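Local coordinates for D-aminopeptidase (Burkholderia sp. LK4, PDB 5TZB), which probably removes N-terminal beta-amino acids from peptides, as an Ntn hydrolase of peptidase family S58, at residues C[87-92]-C[281-286]; C[189-194]-C[351-356]. All blocks are in the same frame, centred on the assembly; numbering follows the deposited sequence.

Contact 1: residues C[87-92]-C[281-286]; sequences HVLNGN and RASVGL
Leu89 and Leu286 have matching torsions. Each sets its CG opposite the backbone N, with chi1 167° in Leu89 and 171° in Leu286. This turns the two side chains toward each other. The side chains run slantwise to each other and meet at one pair of methyls, Leu89 CD2 and Leu286 CD2, 3.6 Å apart. One helical turn earlier, Ser283 holds OG beside its own backbone N (chi1 -66°). There Ser283 OG rests 3.9 Å from Leu89 CB and 4.0 Å from Leu89 CD2. Ser283 OG also lies 4.0 Å from CD2 of the His87 imidazole, which it approaches obliquely. No hydrogen bond crosses between the segments. The imidazole NE2 is instead bound by Gln280 OE1 of the second subunit, which gives the ring a polar partner across the interface. Phe301 of strand 298-305, the neighbour of strand 82-88 in the sheet, touches His87, Leu89 and Ser283. Leu286 also touches Ile260 of strand 260-266 and Ile349 of helix 331-355. At the corner, Leu89 and Asn90 together stand opposite Asp299 of the next strand, a classic beta bulge. A bulged strand end packed on helix 272-289, which itself lies on the sheet, is consistent with the layered alpha-beta-beta-alpha sandwich of Ntn hydrolases.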
ATOM      1  N   HIS C  87     -10.145  -2.603   0.399  1.00 13.54           N
ATOM      2  CA  HIS C  87      -9.277  -3.037  -0.678  1.00 13.57           C
ATOM      3  C   HIS C  87      -9.712  -2.454  -2.018  1.00 14.22           C
ATOM      4  O   HIS C  87     -10.901  -2.452  -2.357  1.00 14.74           O
ATOM      5  CB  HIS C  87      -9.212  -4.568  -0.815  1.00 12.80           C
ATOM      6  CG  HIS C  87      -8.345  -4.987  -1.959  1.00 13.73           C
ATOM      7  ND1 HIS C  87      -6.974  -5.114  -1.843  1.00 15.53           N
ATOM      8  CD2 HIS C  87      -8.628  -5.197  -3.268  1.00 13.01           C
ATOM      9  CE1 HIS C  87      -6.461  -5.423  -3.020  1.00 15.56           C
ATOM     10  NE2 HIS C  87      -7.442  -5.479  -3.905  1.00 10.87           N
ATOM     11  N   VAL C  88      -8.736  -1.989  -2.791  1.00 14.20           N
ATOM     12  CA  VAL C  88      -9.034  -1.430  -4.099  1.00 15.79           C
ATOM     13  C   VAL C  88      -8.456  -2.292  -5.220  1.00 13.46           C
ATOM     14  O   VAL C  88      -7.244  -2.392  -5.379  1.00 12.78           O
ATOM     15  CB  VAL C  88      -8.493   0.014  -4.251  1.00 16.76           C
ATOM     16  CG1 VAL C  88      -8.776   0.503  -5.664  1.00 17.13           C
ATOM     17  CG2 VAL C  88      -9.129   0.929  -3.227  1.00 15.57           C
ATOM     18  N   LEU C  89      -9.344  -2.938  -5.970  1.00 13.11           N
ATOM     19  CA  LEU C  89      -8.958  -3.695  -7.149  1.00 13.00           C
ATOM     20  C   LEU C  89      -8.652  -2.739  -8.301  1.00 13.58           C
ATOM     21  O   LEU C  89      -7.744  -2.986  -9.084  1.00 13.90           O
ATOM     22  CB  LEU C  89     -10.074  -4.690  -7.545  1.00 11.84           C
ATOM     23  CG  LEU C  89     -10.063  -5.391  -8.910  1.00 16.40           C
ATOM     24  CD1 LEU C  89      -8.750  -6.130  -9.214  1.00 16.64           C
ATOM     25  CD2 LEU C  89     -11.251  -6.376  -8.965  1.00 15.16           C
ATOM     26  N   ASN C  90      -9.449  -1.681  -8.426  1.00 14.63           N
ATOM     27  CA  ASN C  90      -9.248  -0.685  -9.486  1.00 15.39           C
ATOM     28  C   ASN C  90      -9.853   0.656  -9.101  1.00 16.45           C
ATOM     29  O   ASN C  90     -11.075   0.827  -9.157  1.00 17.12           O
ATOM     30  CB  ASN C  90      -9.873  -1.176 -10.790  1.00 15.36           C
ATOM     31  CG  ASN C  90      -9.351  -0.429 -12.015  1.00 15.01           C
ATOM     32  OD1 ASN C  90      -8.249  -0.709 -12.496  1.00 14.29           O
ATOM     33  ND2 ASN C  90     -10.152   0.498 -12.540  1.00 14.01           N
ATOM     34  N   GLY C  91      -9.006   1.621  -8.744  1.00 15.61           N
ATOM     35  CA  GLY C  91      -9.484   2.861  -8.151  1.00 12.08           C
ATOM     36  C   GLY C  91     -10.050   3.919  -9.072  1.00 12.45           C
ATOM     37  O   GLY C  91      -9.881   5.110  -8.792  1.00 12.63           O
ATOM     38  N   ASN C  92     -10.722   3.513 -10.159  1.00 12.74           N
ATOM     39  CA  ASN C  92     -11.339   4.478 -11.061  1.00 14.86           C
ATOM     40  C   ASN C  92     -12.689   4.904 -10.517  1.00 15.42           C
ATOM     41  O   ASN C  92     -13.706   4.734 -11.177  1.00 14.71           O
ATOM     42  CB  ASN C  92     -11.496   3.898 -12.487  1.00 15.63           C
ATOM     43  CG  ASN C  92     -11.523   4.986 -13.566  1.00 16.36           C
ATOM     44  OD1 ASN C  92     -11.803   6.151 -13.278  1.00 16.80           O
ATOM     45  ND2 ASN C  92     -11.254   4.601 -14.828  1.00 15.58           N
ATOM     46  N   ARG C 281     -11.202 -10.257  -0.646  1.00 14.55           N
ATOM     47  CA  ARG C 281     -11.844 -11.445  -1.217  1.00 15.37           C
ATOM     48  C   ARG C 281     -13.049 -11.034  -2.078  1.00 15.24           C
ATOM     49  O   ARG C 281     -13.648 -11.866  -2.772  1.00 15.63           O
ATOM     50  CB  ARG C 281     -12.267 -12.451  -0.127  1.00 16.55           C
ATOM     51  CG  ARG C 281     -11.093 -13.124   0.646  1.00 22.82           C
ATOM     52  CD  ARG C 281      -9.814 -12.954  -0.120  1.00 22.10           C
ATOM     53  NE  ARG C 281      -8.684 -13.835   0.159  1.00 20.70           N
ATOM     54  CZ  ARG C 281      -7.601 -13.499   0.855  1.00 18.88           C
ATOM     55  NH1 ARG C 281      -7.506 -12.322   1.458  1.00 16.63           N
ATOM     56  NH2 ARG C 281      -6.611 -14.368   0.963  1.00 19.91           N
ATOM     57  N   ALA C 282     -13.414  -9.755  -2.043  1.00 14.50           N
ATOM     58  CA  ALA C 282     -14.434  -9.264  -2.961  1.00 15.89           C
ATOM     59  C   ALA C 282     -13.945  -9.383  -4.417  1.00 16.39           C
ATOM     60  O   ALA C 282     -14.752  -9.633  -5.322  1.00 16.90           O
ATOM     61  CB  ALA C 282     -14.820  -7.828  -2.622  1.00 14.19           C
ATOM     62  N   SER C 283     -12.631  -9.263  -4.627  1.00 14.96           N
ATOM     63  CA  SER C 283     -12.009  -9.494  -5.950  1.00 16.12           C
ATOM     64  C   SER C 283     -12.353 -10.885  -6.457  1.00 16.28           C
ATOM     65  O   SER C 283     -12.566 -11.094  -7.649  1.00 16.34           O
ATOM     66  CB  SER C 283     -10.479  -9.390  -5.895  1.00 15.08           C
ATOM     67  OG  SER C 283     -10.017  -8.080  -5.597  1.00 14.91           O
ATOM     68  N   VAL C 284     -12.331 -11.849  -5.545  1.00 16.79           N
ATOM     69  CA  VAL C 284     -12.576 -13.236  -5.904  1.00 16.80           C
ATOM     70  C   VAL C 284     -14.027 -13.417  -6.336  1.00 16.40           C
ATOM     71  O   VAL C 284     -14.300 -14.039  -7.379  1.00 18.69           O
ATOM     72  CB  VAL C 284     -12.225 -14.182  -4.741  1.00 17.73           C
ATOM     73  CG1 VAL C 284     -12.492 -15.619  -5.129  1.00 18.06           C
ATOM     74  CG2 VAL C 284     -10.770 -13.993  -4.354  1.00 17.46           C
ATOM     75  N   GLY C 285     -14.965 -12.878  -5.566  1.00 14.39           N
ATOM     76  CA  GLY C 285     -16.364 -12.975  -5.956  1.00 16.41           C
ATOM     77  C   GLY C 285     -16.656 -12.285  -7.290  1.00 17.40           C
ATOM     78  O   GLY C 285     -17.309 -12.854  -8.177  1.00 17.52           O
ATOM     79  N   LEU C 286     -16.152 -11.060  -7.435  1.00 16.49           N
ATOM     80  CA  LEU C 286     -16.356 -10.264  -8.652  1.00 16.71           C
ATOM     81  C   LEU C 286     -15.773 -10.956  -9.883  1.00 16.57           C
ATOM     82  O   LEU C 286     -16.405 -10.991 -10.944  1.00 18.86           O
ATOM     83  CB  LEU C 286     -15.721  -8.869  -8.482  1.00 13.51           C
ATOM     84  CG  LEU C 286     -15.620  -7.949  -9.705  1.00 13.67           C
ATOM     85  CD1 LEU C 286     -17.005  -7.624 -10.286  1.00 14.17           C
ATOM     86  CD2 LEU C 286     -14.836  -6.660  -9.355  1.00 16.05           C
TER

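Contact 2: residues C[189-194]-C[351-356]; sequences MICHEF and NALVAG
Leu353 and Cys191 make the tight part of this contact. Methyl CD2 of Leu353 lies 3.4 Å from the carbonyl Cys191 O and 3.8 Å from Cys191 CB. The sulfur is close as well, with Cys191 SG 4.0 Å from Leu353 CD2. Leu353 CB leaves the helix obliquely to the hairpin. With CG opposite its carbonyl carbon (chi1 -72°), the isobutyl end still reaches the turn. The carbonyl that meets the methyl is not without a polar partner, because Phe194 N donates to Cys191 O at 2.8 Å. Contact is looser at the next residues of the turn. Phe194 CB is 4.2 Å from Leu353 CD2, and His192 CD2 is 4.4 Å from Leu353 CD1, which approaches the imidazole obliquely. No hydrogen bond joins the segments. His192 ND1 is bound by Val224 O, and its ring meets Tyr222 with the planes at about 75°. Phe194 makes a cation-pi contact with Arg225. Toward solvent the contact fades. Glu193 points away from the helix and is partly exposed, and its OE2 is bonded to Ser244 OG. At the helix end Ala355 is exposed, while Gly356 N is bonded back to Leu353 O. No other subunit touches either segment. Cys191 to Phe194 form a type I' turn, with His192 and Glu193 both in left-handed backbone conformation. The turn closes a tight two-residue beta hairpin, packed against the C-terminal end of helix 331-355.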
ATOM      1  N   MET C 189     -28.243   2.100 -12.519  1.00 21.66           N
ATOM      2  CA  MET C 189     -27.034   1.357 -12.849  1.00 20.56           C
ATOM      3  C   MET C 189     -27.240   0.224 -13.863  1.00 21.44           C
ATOM      4  O   MET C 189     -28.344  -0.294 -14.054  1.00 22.19           O
ATOM      5  CB  MET C 189     -26.410   0.803 -11.565  1.00 21.07           C
ATOM      6  CG  MET C 189     -26.053   1.900 -10.561  1.00 19.97           C
ATOM      7  SD  MET C 189     -25.025   3.184 -11.320  1.00 24.49           S
ATOM      8  CE  MET C 189     -25.108   4.471 -10.071  1.00 24.83           C
ATOM      9  N   ILE C 190     -26.143  -0.135 -14.512  1.00 21.74           N
ATOM     10  CA  ILE C 190     -26.120  -1.097 -15.603  1.00 21.92           C
ATOM     11  C   ILE C 190     -24.988  -2.095 -15.373  1.00 19.65           C
ATOM     12  O   ILE C 190     -23.855  -1.699 -15.110  1.00 18.76           O
ATOM     13  CB  ILE C 190     -25.931  -0.375 -16.947  1.00 21.91           C
ATOM     14  CG1 ILE C 190     -27.132   0.536 -17.226  1.00 23.75           C
ATOM     15  CG2 ILE C 190     -25.691  -1.367 -18.073  1.00 19.40           C
ATOM     16  CD1 ILE C 190     -26.957   1.448 -18.441  1.00 23.05           C
ATOM     17  N   CYS C 191     -25.296  -3.384 -15.449  1.00 19.55           N
ATOM     18  CA  CYS C 191     -24.313  -4.426 -15.161  1.00 19.01           C
ATOM     19  C   CYS C 191     -24.313  -5.495 -16.253  1.00 20.23           C
ATOM     20  O   CYS C 191     -25.362  -6.018 -16.631  1.00 21.32           O
ATOM     21  CB  CYS C 191     -24.584  -5.049 -13.791  1.00 18.00           C
ATOM     22  SG  CYS C 191     -23.408  -6.333 -13.296  1.00 21.68           S
ATOM     23  N   HIS C 192     -23.128  -5.794 -16.776  1.00 20.34           N
ATOM     24  CA  HIS C 192     -22.988  -6.705 -17.909  1.00 21.53           C
ATOM     25  C   HIS C 192     -23.959  -6.369 -19.048  1.00 22.76           C
ATOM     26  O   HIS C 192     -24.515  -7.255 -19.705  1.00 22.96           O
ATOM     27  CB  HIS C 192     -23.150  -8.159 -17.448  1.00 21.20           C
ATOM     28  CG  HIS C 192     -21.959  -8.668 -16.691  1.00 20.60           C
ATOM     29  ND1 HIS C 192     -20.764  -8.971 -17.310  1.00 20.19           N
ATOM     30  CD2 HIS C 192     -21.776  -8.925 -15.373  1.00 20.02           C
ATOM     31  CE1 HIS C 192     -19.897  -9.397 -16.404  1.00 19.46           C
ATOM     32  NE2 HIS C 192     -20.488  -9.385 -15.223  1.00 19.35           N
ATOM     33  N   GLU C 193     -24.164  -5.066 -19.247  1.00 23.21           N
ATOM     34  CA  GLU C 193     -25.012  -4.539 -20.307  1.00 22.98           C
ATOM     35  C   GLU C 193     -26.458  -5.022 -20.160  1.00 23.36           C
ATOM     36  O   GLU C 193     -27.208  -5.080 -21.135  1.00 22.76           O
ATOM     37  CB  GLU C 193     -24.428  -4.903 -21.674  1.00 23.43           C
ATOM     38  CG  GLU C 193     -22.991  -4.434 -21.806  1.00 23.39           C
ATOM     39  CD  GLU C 193     -22.368  -4.760 -23.149  1.00 22.68           C
ATOM     40  OE1 GLU C 193     -21.299  -5.420 -23.176  1.00 21.51           O
ATOM     41  OE2 GLU C 193     -22.929  -4.328 -24.169  1.00 22.84           O
ATOM     42  N   PHE C 194     -26.811  -5.404 -18.936  1.00 23.97           N
ATOM     43  CA  PHE C 194     -28.197  -5.560 -18.509  1.00 24.91           C
ATOM     44  C   PHE C 194     -28.458  -4.557 -17.399  1.00 24.74           C
ATOM     45  O   PHE C 194     -27.531  -3.871 -16.959  1.00 24.50           O
ATOM     46  CB  PHE C 194     -28.476  -6.960 -17.981  1.00 26.87           C
ATOM     47  CG  PHE C 194     -28.429  -8.028 -19.017  1.00 28.91           C
ATOM     48  CD1 PHE C 194     -29.424  -8.127 -19.982  1.00 30.57           C
ATOM     49  CD2 PHE C 194     -27.406  -8.969 -19.005  1.00 29.31           C
ATOM     50  CE1 PHE C 194     -29.388  -9.136 -20.943  1.00 30.76           C
ATOM     51  CE2 PHE C 194     -27.365  -9.983 -19.955  1.00 30.60           C
ATOM     52  CZ  PHE C 194     -28.357 -10.066 -20.927  1.00 30.73           C
ATOM     53  N   ASN C 351     -27.670 -11.606  -7.821  1.00 20.66           N
ATOM     54  CA  ASN C 351     -28.969 -11.149  -7.309  1.00 21.36           C
ATOM     55  C   ASN C 351     -29.356  -9.775  -7.867  1.00 21.11           C
ATOM     56  O   ASN C 351     -30.521  -9.518  -8.130  1.00 21.02           O
ATOM     57  CB  ASN C 351     -28.974 -11.106  -5.777  1.00 21.02           C
ATOM     58  CG  ASN C 351     -29.344 -12.444  -5.147  1.00 22.31           C
ATOM     59  OD1 ASN C 351     -29.898 -13.327  -5.803  1.00 24.03           O
ATOM     60  ND2 ASN C 351     -29.089 -12.574  -3.853  1.00 23.02           N
ATOM     61  N   ALA C 352     -28.376  -8.888  -8.032  1.00 21.44           N
ATOM     62  CA  ALA C 352     -28.644  -7.565  -8.599  1.00 21.15           C
ATOM     63  C   ALA C 352     -29.192  -7.683 -10.016  1.00 21.44           C
ATOM     64  O   ALA C 352     -30.141  -6.996 -10.388  1.00 22.07           O
ATOM     65  CB  ALA C 352     -27.368  -6.700  -8.598  1.00 17.71           C
ATOM     66  N   LEU C 353     -28.580  -8.555 -10.801  1.00 21.85           N
ATOM     67  CA  LEU C 353     -28.995  -8.795 -12.171  1.00 23.48           C
ATOM     68  C   LEU C 353     -30.400  -9.391 -12.231  1.00 24.75           C
ATOM     69  O   LEU C 353     -31.220  -9.003 -13.061  1.00 25.63           O
ATOM     70  CB  LEU C 353     -27.996  -9.724 -12.854  1.00 23.65           C
ATOM     71  CG  LEU C 353     -26.661  -9.041 -13.145  1.00 23.29           C
ATOM     72  CD1 LEU C 353     -25.596 -10.086 -13.467  1.00 23.50           C
ATOM     73  CD2 LEU C 353     -26.839  -8.098 -14.320  1.00 22.99           C
ATOM     74  N   VAL C 354     -30.660 -10.356 -11.357  1.00 24.49           N
ATOM     75  CA  VAL C 354     -31.938 -11.048 -11.337  1.00 25.92           C
ATOM     76  C   VAL C 354     -33.095 -10.121 -10.943  1.00 26.92           C
ATOM     77  O   VAL C 354     -34.212 -10.268 -11.442  1.00 27.44           O
ATOM     78  CB  VAL C 354     -31.874 -12.262 -10.398  1.00 26.01           C
ATOM     79  CG1 VAL C 354     -33.251 -12.848 -10.170  1.00 25.71           C
ATOM     80  CG2 VAL C 354     -30.940 -13.306 -10.989  1.00 26.52           C
ATOM     81  N   ALA C 355     -32.819  -9.166 -10.060  1.00 26.62           N
ATOM     82  CA  ALA C 355     -33.826  -8.212  -9.609  1.00 27.28           C
ATOM     83  C   ALA C 355     -34.008  -7.052 -10.598  1.00 29.62           C
ATOM     84  O   ALA C 355     -34.935  -6.254 -10.462  1.00 30.18           O
ATOM     85  CB  ALA C 355     -33.475  -7.679  -8.240  1.00 26.65           C
ATOM     86  N   GLY C 356     -33.108  -6.944 -11.573  1.00 30.33           N
ATOM     87  CA  GLY C 356     -33.144  -5.845 -12.526  1.00 30.41           C
ATOM     88  C   GLY C 356     -34.285  -5.911 -13.523  1.00 30.98           C
ATOM     89  O   GLY C 356     -34.648  -6.989 -13.995  1.00 30.52           O
TER

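How the contacts relate
From the N terminus the chain first passes 87-92, then the hairpin 189-194, then helix segment 281-286, and last 351-356. Contact 1 closes a loop of 188 residues and contact 2 one of 156. The two loops cross rather than nest, because the hairpin of contact 2 lies inside the loop that contact 1 closes, while 351-356 lies beyond 281-286, outside that loop. Contact 1 ties the corner after strand 82-88 to helix 272-289. Contact 2 ties the hairpin to the end of helix 331-355. Their centres are 18 Å apart and their nearest atoms about 6 Å, so they do not touch. The two helices do meet, through Val284 on Ala342.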